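Local coordinates for protein glycoside hydrolase family 61 (Trichoderma reesei QM6a, PDB 5O2X) that is a copper-dependent lytic polysaccharide monooxygenase of family AA9 that probably cleaves cellulose chains by oxidation, at residues Ile55-Ala60 and Tyr174-Asn179; Asp92-Cys97 and Tyr153-Glu158; Val44-Tyr49 and Gln167-Gln172. All coordinates share one frame; numbering follows the deposited sequence. Where two conformers were deposited one is given.

Contact 1: Ile55-Ala60 and Tyr174-Asn179; sequences ICHKNA and YPQCFN. With NAG (2-acetamido-2-deoxy-beta-D-glucopyranose), chain B.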
# COMPACT_ATOMS: atom_id res chain seq x y z
N ILE A 55 -4.50 -4.66 -8.62
CA ILE A 55 -3.94 -5.51 -7.57
C ILE A 55 -2.63 -4.94 -7.06
O ILE A 55 -2.46 -4.66 -5.87
CB ILE A 55 -3.79 -6.95 -8.09
CG1 ILE A 55 -5.15 -7.53 -8.54
CG2 ILE A 55 -3.16 -7.81 -7.01
CD1 ILE A 55 -5.00 -8.78 -9.39
N CYS A 56 -1.67 -4.74 -7.97
CA CYS A 56 -0.32 -4.27 -7.66
C CYS A 56 0.15 -3.19 -8.65
O CYS A 56 1.35 -2.97 -8.83
CB CYS A 56 0.68 -5.41 -7.59
SG CYS A 56 0.43 -6.50 -6.16
N HIS A 57 -0.80 -2.47 -9.26
CA HIS A 57 -0.51 -1.39 -10.21
C HIS A 57 -0.31 -1.99 -11.62
O HIS A 57 -0.36 -3.20 -11.85
CB HIS A 57 0.58 -0.43 -9.76
CG HIS A 57 0.30 1.02 -10.09
ND1 HIS A 57 -0.02 1.42 -11.38
CD2 HIS A 57 0.34 2.12 -9.31
CE1 HIS A 57 -0.18 2.73 -11.34
NE2 HIS A 57 0.03 3.18 -10.10
N LYS A 58 -0.12 -1.08 -12.60
CA LYS A 58 -0.23 -1.46 -14.00
C LYS A 58 0.76 -2.55 -14.40
O LYS A 58 1.97 -2.46 -14.19
CB LYS A 58 -0.04 -0.24 -14.89
CG LYS A 58 -1.19 0.72 -14.78
CD LYS A 58 -0.97 1.95 -15.69
CE LYS A 58 -2.08 2.95 -15.57
NZ LYS A 58 -1.84 4.09 -16.50
N ASN A 59 0.21 -3.60 -15.03
CA ASN A 59 1.00 -4.67 -15.61
C ASN A 59 1.92 -5.31 -14.59
O ASN A 59 2.93 -5.89 -14.96
CB ASN A 59 1.79 -4.18 -16.84
CG ASN A 59 0.91 -3.76 -17.94
OD1 ASN A 59 -0.29 -3.99 -17.93
ND2 ASN A 59 1.54 -3.17 -18.97
N ALA A 60 1.56 -5.30 -13.29
CA ALA A 60 2.58 -5.65 -12.31
C ALA A 60 2.96 -7.13 -12.40
O ALA A 60 2.10 -7.99 -12.58
CB ALA A 60 2.11 -5.33 -10.90
N TYR A 174 -3.14 4.48 -5.99
CA TYR A 174 -1.70 4.31 -6.14
C TYR A 174 -1.24 3.12 -5.31
O TYR A 174 -0.55 3.27 -4.27
CB TYR A 174 -0.97 5.59 -5.69
CG TYR A 174 -1.35 6.83 -6.51
CD1 TYR A 174 -2.46 7.57 -6.23
CD2 TYR A 174 -0.53 7.26 -7.55
CE1 TYR A 174 -2.76 8.71 -6.94
CE2 TYR A 174 -0.81 8.40 -8.29
CZ TYR A 174 -1.92 9.15 -7.95
OH TYR A 174 -2.18 10.29 -8.70
N PRO A 175 -1.57 1.89 -5.74
CA PRO A 175 -1.12 0.69 -4.99
C PRO A 175 0.35 0.40 -5.26
O PRO A 175 0.87 0.60 -6.37
CB PRO A 175 -2.02 -0.43 -5.56
CG PRO A 175 -2.31 0.05 -6.98
CD PRO A 175 -2.47 1.55 -6.85
N GLN A 176 0.99 -0.16 -4.22
CA GLN A 176 2.40 -0.55 -4.27
C GLN A 176 2.52 -1.86 -3.47
O GLN A 176 2.19 -1.88 -2.28
CB GLN A 176 3.26 0.54 -3.61
CG GLN A 176 3.20 1.91 -4.29
CD GLN A 176 4.10 1.99 -5.48
OE1 GLN A 176 5.25 2.46 -5.38
NE2 GLN A 176 3.63 1.53 -6.63
N CYS A 177 2.98 -2.90 -4.14
CA CYS A 177 3.10 -4.22 -3.51
C CYS A 177 4.54 -4.58 -3.19
O CYS A 177 5.48 -4.25 -3.94
CB CYS A 177 2.56 -5.30 -4.44
SG CYS A 177 0.76 -5.20 -4.59
N PHE A 178 4.70 -5.32 -2.09
CA PHE A 178 5.99 -5.75 -1.58
C PHE A 178 5.88 -7.20 -1.08
O PHE A 178 4.84 -7.58 -0.55
CB PHE A 178 6.42 -4.90 -0.37
CG PHE A 178 6.49 -3.43 -0.73
CD1 PHE A 178 7.65 -2.91 -1.31
CD2 PHE A 178 5.39 -2.61 -0.60
CE1 PHE A 178 7.69 -1.62 -1.77
CE2 PHE A 178 5.45 -1.28 -1.05
CZ PHE A 178 6.59 -0.82 -1.62
N ASN A 179 6.96 -7.96 -1.22
CA ASN A 179 6.99 -9.32 -0.68
C ASN A 179 7.64 -9.34 0.70
O ASN A 179 8.79 -8.90 0.84
CB ASN A 179 7.81 -10.25 -1.58
CG ASN A 179 7.19 -10.53 -2.91
OD1 ASN A 179 6.02 -10.28 -3.17
ND2 ASN A 179 8.03 -11.14 -3.76
C1 NAG B . 0.82 -2.84 -20.15
C2 NAG B . 1.49 -1.69 -20.90
C3 NAG B . 0.74 -1.49 -22.22
C4 NAG B . 0.64 -2.77 -23.01
C5 NAG B . 0.08 -3.88 -22.16
C6 NAG B . 0.08 -5.27 -22.83
C7 NAG B . 2.35 0.37 -19.90
C8 NAG B . 2.01 1.64 -19.16
N2 NAG B . 1.37 -0.46 -20.12
O3 NAG B . 1.43 -0.49 -23.01
O4 NAG B . -0.16 -2.58 -24.18
O5 NAG B . 0.85 -4.00 -20.98
O6 NAG B . 1.32 -5.55 -23.45
O7 NAG B . 3.50 0.14 -20.26
O HOH W 1 3.35 -2.90 -6.91

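Contact 2: Asp92-Cys97 and Tyr153-Glu158; sequences DYLANC and YVLRHE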
# COMPACT_ATOMS: atom_id res chain seq x y z
N ASP A 92 -3.59 -0.23 4.00
CA ASP A 92 -2.61 -1.30 3.83
C ASP A 92 -3.30 -2.63 3.98
O ASP A 92 -4.15 -2.81 4.87
CB ASP A 92 -1.48 -1.24 4.87
CG ASP A 92 -0.61 -0.04 4.64
OD1 ASP A 92 0.38 -0.13 3.88
OD2 ASP A 92 -0.90 1.06 5.23
N TYR A 93 -2.89 -3.58 3.14
CA TYR A 93 -3.41 -4.93 3.15
C TYR A 93 -2.26 -5.92 3.13
O TYR A 93 -1.15 -5.64 2.67
CB TYR A 93 -4.23 -5.23 1.88
CG TYR A 93 -5.40 -4.31 1.62
CD1 TYR A 93 -5.23 -3.09 0.97
CD2 TYR A 93 -6.68 -4.69 1.97
CE1 TYR A 93 -6.29 -2.27 0.68
CE2 TYR A 93 -7.76 -3.86 1.67
CZ TYR A 93 -7.57 -2.66 1.03
OH TYR A 93 -8.67 -1.90 0.75
N LEU A 94 -2.57 -7.14 3.60
CA LEU A 94 -1.71 -8.30 3.39
C LEU A 94 -2.51 -9.37 2.65
O LEU A 94 -3.73 -9.48 2.85
CB LEU A 94 -1.21 -8.90 4.70
CG LEU A 94 -0.27 -8.02 5.50
CD1 LEU A 94 -0.01 -8.59 6.86
CD2 LEU A 94 1.06 -7.82 4.82
N ALA A 95 -1.83 -10.20 1.88
CA ALA A 95 -2.45 -11.38 1.28
C ALA A 95 -1.45 -12.51 1.38
O ALA A 95 -0.29 -12.37 0.99
CB ALA A 95 -2.83 -11.19 -0.18
N ASN A 96 -1.90 -13.67 1.87
CA ASN A 96 -1.03 -14.83 1.96
C ASN A 96 -0.68 -15.35 0.56
O ASN A 96 -1.56 -15.51 -0.29
CB ASN A 96 -1.74 -15.90 2.78
CG ASN A 96 -0.78 -16.91 3.37
OD1 ASN A 96 0.07 -17.48 2.68
ND2 ASN A 96 -0.86 -17.09 4.69
N CYS A 97 0.59 -15.62 0.33
CA CYS A 97 1.04 -16.15 -0.96
C CYS A 97 0.88 -17.65 -1.08
O CYS A 97 1.05 -18.21 -2.17
CB CYS A 97 2.50 -15.80 -1.18
SG CYS A 97 2.63 -13.99 -1.34
N TYR A 153 3.73 -13.17 2.53
CA TYR A 153 2.62 -12.31 2.23
C TYR A 153 3.02 -11.21 1.26
O TYR A 153 4.12 -10.66 1.35
CB TYR A 153 2.09 -11.59 3.48
CG TYR A 153 1.58 -12.52 4.57
CD1 TYR A 153 2.45 -13.08 5.51
CD2 TYR A 153 0.23 -12.81 4.70
CE1 TYR A 153 1.99 -13.96 6.51
CE2 TYR A 153 -0.24 -13.67 5.70
CZ TYR A 153 0.65 -14.21 6.61
OH TYR A 153 0.15 -15.06 7.59
N VAL A 154 2.09 -10.84 0.38
CA VAL A 154 2.20 -9.58 -0.35
C VAL A 154 1.58 -8.50 0.55
O VAL A 154 0.43 -8.61 0.99
CB VAL A 154 1.50 -9.63 -1.69
CG1 VAL A 154 1.46 -8.25 -2.34
CG2 VAL A 154 2.23 -10.59 -2.62
N LEU A 155 2.37 -7.45 0.78
CA LEU A 155 1.96 -6.23 1.48
C LEU A 155 1.58 -5.22 0.38
O LEU A 155 2.43 -4.85 -0.42
CB LEU A 155 3.11 -5.75 2.35
CG LEU A 155 3.07 -4.38 2.95
CD1 LEU A 155 1.90 -4.25 3.85
CD2 LEU A 155 4.38 -4.09 3.67
N ARG A 156 0.32 -4.82 0.37
CA ARG A 156 -0.22 -3.89 -0.61
C ARG A 156 -0.55 -2.61 0.11
O ARG A 156 -1.53 -2.52 0.84
CB ARG A 156 -1.45 -4.50 -1.29
CG ARG A 156 -2.10 -3.63 -2.35
CD ARG A 156 -3.40 -4.26 -2.85
NE ARG A 156 -4.06 -3.49 -3.90
CZ ARG A 156 -4.75 -2.38 -3.71
NH1 ARG A 156 -4.95 -1.93 -2.47
NH2 ARG A 156 -5.23 -1.69 -4.73
N HIS A 157 0.31 -1.60 -0.11
CA HIS A 157 0.15 -0.25 0.46
C HIS A 157 -0.47 0.65 -0.59
O HIS A 157 -0.15 0.52 -1.77
CB HIS A 157 1.55 0.24 0.84
CG HIS A 157 1.60 1.66 1.27
ND1 HIS A 157 1.12 2.14 2.46
CD2 HIS A 157 2.06 2.77 0.63
CE1 HIS A 157 1.32 3.45 2.53
NE2 HIS A 157 1.90 3.86 1.43
N GLU A 158 -1.35 1.56 -0.21
CA GLU A 158 -2.03 2.34 -1.24
C GLU A 158 -2.43 3.69 -0.68
O GLU A 158 -3.03 3.82 0.39
CB GLU A 158 -3.28 1.57 -1.67
CG GLU A 158 -4.12 2.20 -2.76
CD GLU A 158 -5.29 1.31 -3.13
OE1 GLU A 158 -5.86 0.70 -2.18
OE2 GLU A 158 -5.60 1.18 -4.33

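Contact 3: Val44-Tyr49 and Gln167-Gln172; sequences VSPDAY and QANGAQ. With SO4 (sulfate ion), chain T.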
# COMPACT_ATOMS: atom_id res chain seq x y z
N VAL A 44 -4.08 4.03 -10.97
CA VAL A 44 -5.12 3.15 -11.50
C VAL A 44 -6.46 3.80 -11.23
O VAL A 44 -6.72 4.27 -10.11
CB VAL A 44 -5.03 1.74 -10.86
CG1 VAL A 44 -6.08 0.82 -11.47
CG2 VAL A 44 -3.65 1.15 -11.00
N SER A 45 -7.32 3.87 -12.25
CA SER A 45 -8.60 4.53 -12.14
C SER A 45 -9.71 3.54 -11.84
O SER A 45 -9.56 2.32 -12.03
CB SER A 45 -8.94 5.24 -13.47
OG SER A 45 -8.05 6.26 -13.78
N PRO A 46 -10.90 4.04 -11.45
CA PRO A 46 -12.04 3.15 -11.18
C PRO A 46 -12.44 2.24 -12.35
O PRO A 46 -12.93 1.14 -12.11
CB PRO A 46 -13.16 4.11 -10.76
CG PRO A 46 -12.41 5.24 -10.11
CD PRO A 46 -11.17 5.41 -10.96
N ASP A 47 -12.22 2.69 -13.58
CA ASP A 47 -12.52 1.85 -14.73
C ASP A 47 -11.56 0.65 -14.86
O ASP A 47 -11.79 -0.18 -15.72
CB ASP A 47 -12.66 2.66 -16.03
CG ASP A 47 -11.34 3.29 -16.52
OD1 ASP A 47 -10.31 3.09 -15.93
OD2 ASP A 47 -11.35 4.09 -17.48
N ALA A 48 -10.60 0.53 -13.95
CA ALA A 48 -9.73 -0.62 -13.86
C ALA A 48 -9.83 -1.32 -12.51
O ALA A 48 -9.03 -2.22 -12.23
CB ALA A 48 -8.29 -0.24 -14.21
N TYR A 49 -10.84 -1.00 -11.72
CA TYR A 49 -10.97 -1.66 -10.42
C TYR A 49 -11.30 -3.15 -10.54
O TYR A 49 -11.05 -3.90 -9.59
CB TYR A 49 -12.07 -1.00 -9.59
CG TYR A 49 -11.72 0.32 -8.94
CD1 TYR A 49 -10.43 0.86 -8.92
CD2 TYR A 49 -12.73 1.05 -8.33
CE1 TYR A 49 -10.16 2.06 -8.27
CE2 TYR A 49 -12.47 2.24 -7.67
CZ TYR A 49 -11.19 2.72 -7.60
OH TYR A 49 -10.97 3.89 -6.92
N GLN A 167 -16.25 13.28 -9.78
CA GLN A 167 -16.76 12.80 -11.05
C GLN A 167 -16.53 11.27 -11.17
O GLN A 167 -15.58 10.73 -10.61
CB GLN A 167 -16.10 13.52 -12.21
CG GLN A 167 -16.62 13.16 -13.61
CD GLN A 167 -18.10 13.43 -13.73
OE1 GLN A 167 -18.93 12.60 -13.38
NE2 GLN A 167 -18.45 14.61 -14.21
N ALA A 168 -17.43 10.63 -11.91
CA ALA A 168 -17.26 9.22 -12.25
C ALA A 168 -15.87 9.00 -12.84
O ALA A 168 -15.41 9.78 -13.68
CB ALA A 168 -18.31 8.84 -13.24
N ASN A 169 -15.21 7.95 -12.38
CA ASN A 169 -13.88 7.60 -12.84
C ASN A 169 -12.79 8.57 -12.40
O ASN A 169 -11.68 8.48 -12.91
CB ASN A 169 -13.82 7.34 -14.35
CG ASN A 169 -12.69 6.41 -14.72
OD1 ASN A 169 -12.40 5.46 -14.04
ND2 ASN A 169 -12.07 6.64 -15.87
N GLY A 170 -13.06 9.41 -11.42
CA GLY A 170 -12.12 10.45 -11.03
C GLY A 170 -11.14 10.12 -9.94
O GLY A 170 -10.07 10.73 -9.88
N ALA A 171 -11.48 9.19 -9.06
CA ALA A 171 -10.55 8.77 -8.00
C ALA A 171 -9.28 8.22 -8.64
O ALA A 171 -9.32 7.66 -9.73
CB ALA A 171 -11.19 7.70 -7.13
N GLN A 172 -8.16 8.35 -7.91
CA GLN A 172 -6.88 7.85 -8.40
C GLN A 172 -6.25 6.98 -7.36
O GLN A 172 -6.00 7.40 -6.23
CB GLN A 172 -5.94 9.03 -8.69
CG GLN A 172 -6.43 9.95 -9.78
CD GLN A 172 -5.59 11.21 -9.91
OE1 GLN A 172 -4.61 11.39 -9.18
NE2 GLN A 172 -5.99 12.09 -10.81
S SO4 T . -4.15 15.87 -11.66
O1 SO4 T . -4.59 17.21 -11.21
O2 SO4 T . -4.18 15.96 -13.13
O3 SO4 T . -2.81 15.57 -11.08
O4 SO4 T . -5.03 14.87 -11.16
O HOH W 2 -9.02 8.40 -12.37

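Contact 1: Ile55-Ala60 and Tyr174-Asn179
The imidazole of His-57 has the carbonyl of Pro-175 at its edge: Pro-175 O lies in the ring plane, 3.4 Å from His-57 CD2. Pro-175 CD instead stands off that plane, above His-57 CD2 at 3.8 Å, the two side chains crossing at about a right angle. At another point of the edge, His-57 ND1 accepts the N-H of Lys-58 over 2.8 Å, almost exactly in the ring plane, while NE2 bonds to Gly-42 O, so both ring nitrogens are tied and the rotation of the ring is fixed. Pro-175 O has a true donor in Gln-176 NE2, 2.9 Å away and tilted 30° from the carbonyl plane. A serine in place of His-57 would probably leave Gly-42 O without its donor and open a gap beside Pro-175.

Next to this packing the chain is cross-linked. Cys-56 SG and Cys-177 SG are joined at 2.1 Å with a chi3 of -86°, each sulphur standing anti to its own carbonyl carbon. The disulfide ties the short helical turn 53-56 to strand 172-183 of the β-sandwich core characteristic of AA9 enzymes. One water bridges the backbones beside it, donating to Cys-56 O and accepting from Cys-177 N, both at 2.8 Å, and so satisfies two backbone groups in a buried setting.

Just past Cys-56, His-57 takes a positive phi and starts a type II β turn that closes at Ala-60. Within the turn, Asn-59 ND2 is bonded covalently to C1 of an N-acetylglucosamine, an N-linked glycan. At the start of the strand segment, Tyr-174 belongs to the copper site, and its hydroxyl is hydrogen-bonded to Gln-172 OE1.

Contact 2: Asp92-Cys97 and Tyr153-Glu158
His-157 holds CG anti to its backbone N (chi1 172°), whereas Asp-92 has CG beside its own N, and the two side chains run side by side in the same direction. His-157 ND1 donates to Asp-92 OD1 over 2.8 Å; the acceptor lies in the ring plane and is met on its syn side, but the donor is tilted out of the carboxylate plane, with carboxylate and ring 29° apart. A negative carboxylate here would be likely to favour a proton on ND1.

On the sheet face carrying Tyr-93, the extended Arg-156 runs alongside the phenol ring. Arg-156 NH1 comes to 3.4 Å from Tyr-93 CE1, with guanidinium and ring 73° apart. The same guanidinium grips Glu-158 end-on, NH1 to OE1 at 2.8 Å and NH2 to OE2 at 2.9 Å, both from above the carboxylate plane. Glu-158 OE1 and Tyr-93 OH share a further partner in Tyr-199 OH.

Back on the face of Asp-92, Leu-94 CD2 packs on Leu-155 CD1 at 3.8 Å, and Tyr-153 CE2 touches Asn-96 CB. Four backbone hydrogen bonds, through the Tyr-93/Arg-156 and Ala-95/Val-154 pairs, make this a regular antiparallel pairing of neighbouring strands in the β-sandwich of the AA9 fold.

Contact 3: Val44-Tyr49 and Gln167-Gln172
Asn-169 reaches across to Asp-47, and their side chains run at a slant to one another with amide and carboxylate planes 51° apart. Asn-169 OD1 accepts the backbone N-H of Asp-47 over 2.8 Å, the donor tilted 26° from the carbonyl plane. The amide's other end completes the pair: Asn-169 ND2 gives a weak bond to Asp-47 OD2 at 3.1 Å. Asp-47 can receive it because its CG stands between its backbone N and carbonyl carbon (chi1 68°). Asp-47 is modelled in two conformers, so this weak bond is doubtful.

Pro-46 lies between the polar pair and Ala-171. Its CD sits 3.2 Å from Ala-171 O, and its CG meets Ala-171 CB at 4.1 Å. On its own segment, Pro-46 CA covers the centre of one face of the Tyr-49 ring, whose OH touches Ala-171 CB at 3.8 Å and is hydrogen-bonded to Asn-173. A water gathers Ser-45 OG, Asn-169 O and Ala-171 O.

The contact clips together two surface loops: 44-49 leads toward helix 53-56, with Val-44 and Tyr-49 packing on Ile-54, and 167-172, with its type II β turn, leads from strand 151-161 into strand 172-183.

In the fold
Strand 172-183 links the three sites: contact 1 uses its residues 174-179, contact 2 pairs its neighbour 151-161 with strand 90-96, and contact 3 holds the loop leading into it. Contacts 1 and 2 have centres 10 Å apart and touch, with Arg-156 NE 2.8 Å from Ile-55 O and Gln-176 N 2.8 Å from His-157 O. Contacts 1 and 3 meet where His-57 ND1 packs on Val-44 CG2 at 3.7 Å; contacts 2 and 3 do not touch. The copper lies about 3 Å from the side chain of Tyr-174 in contact 1 and about 4 Å from that of Gln-172 in contact 3; the side chain of Glu-158 is about 13 Å from the copper.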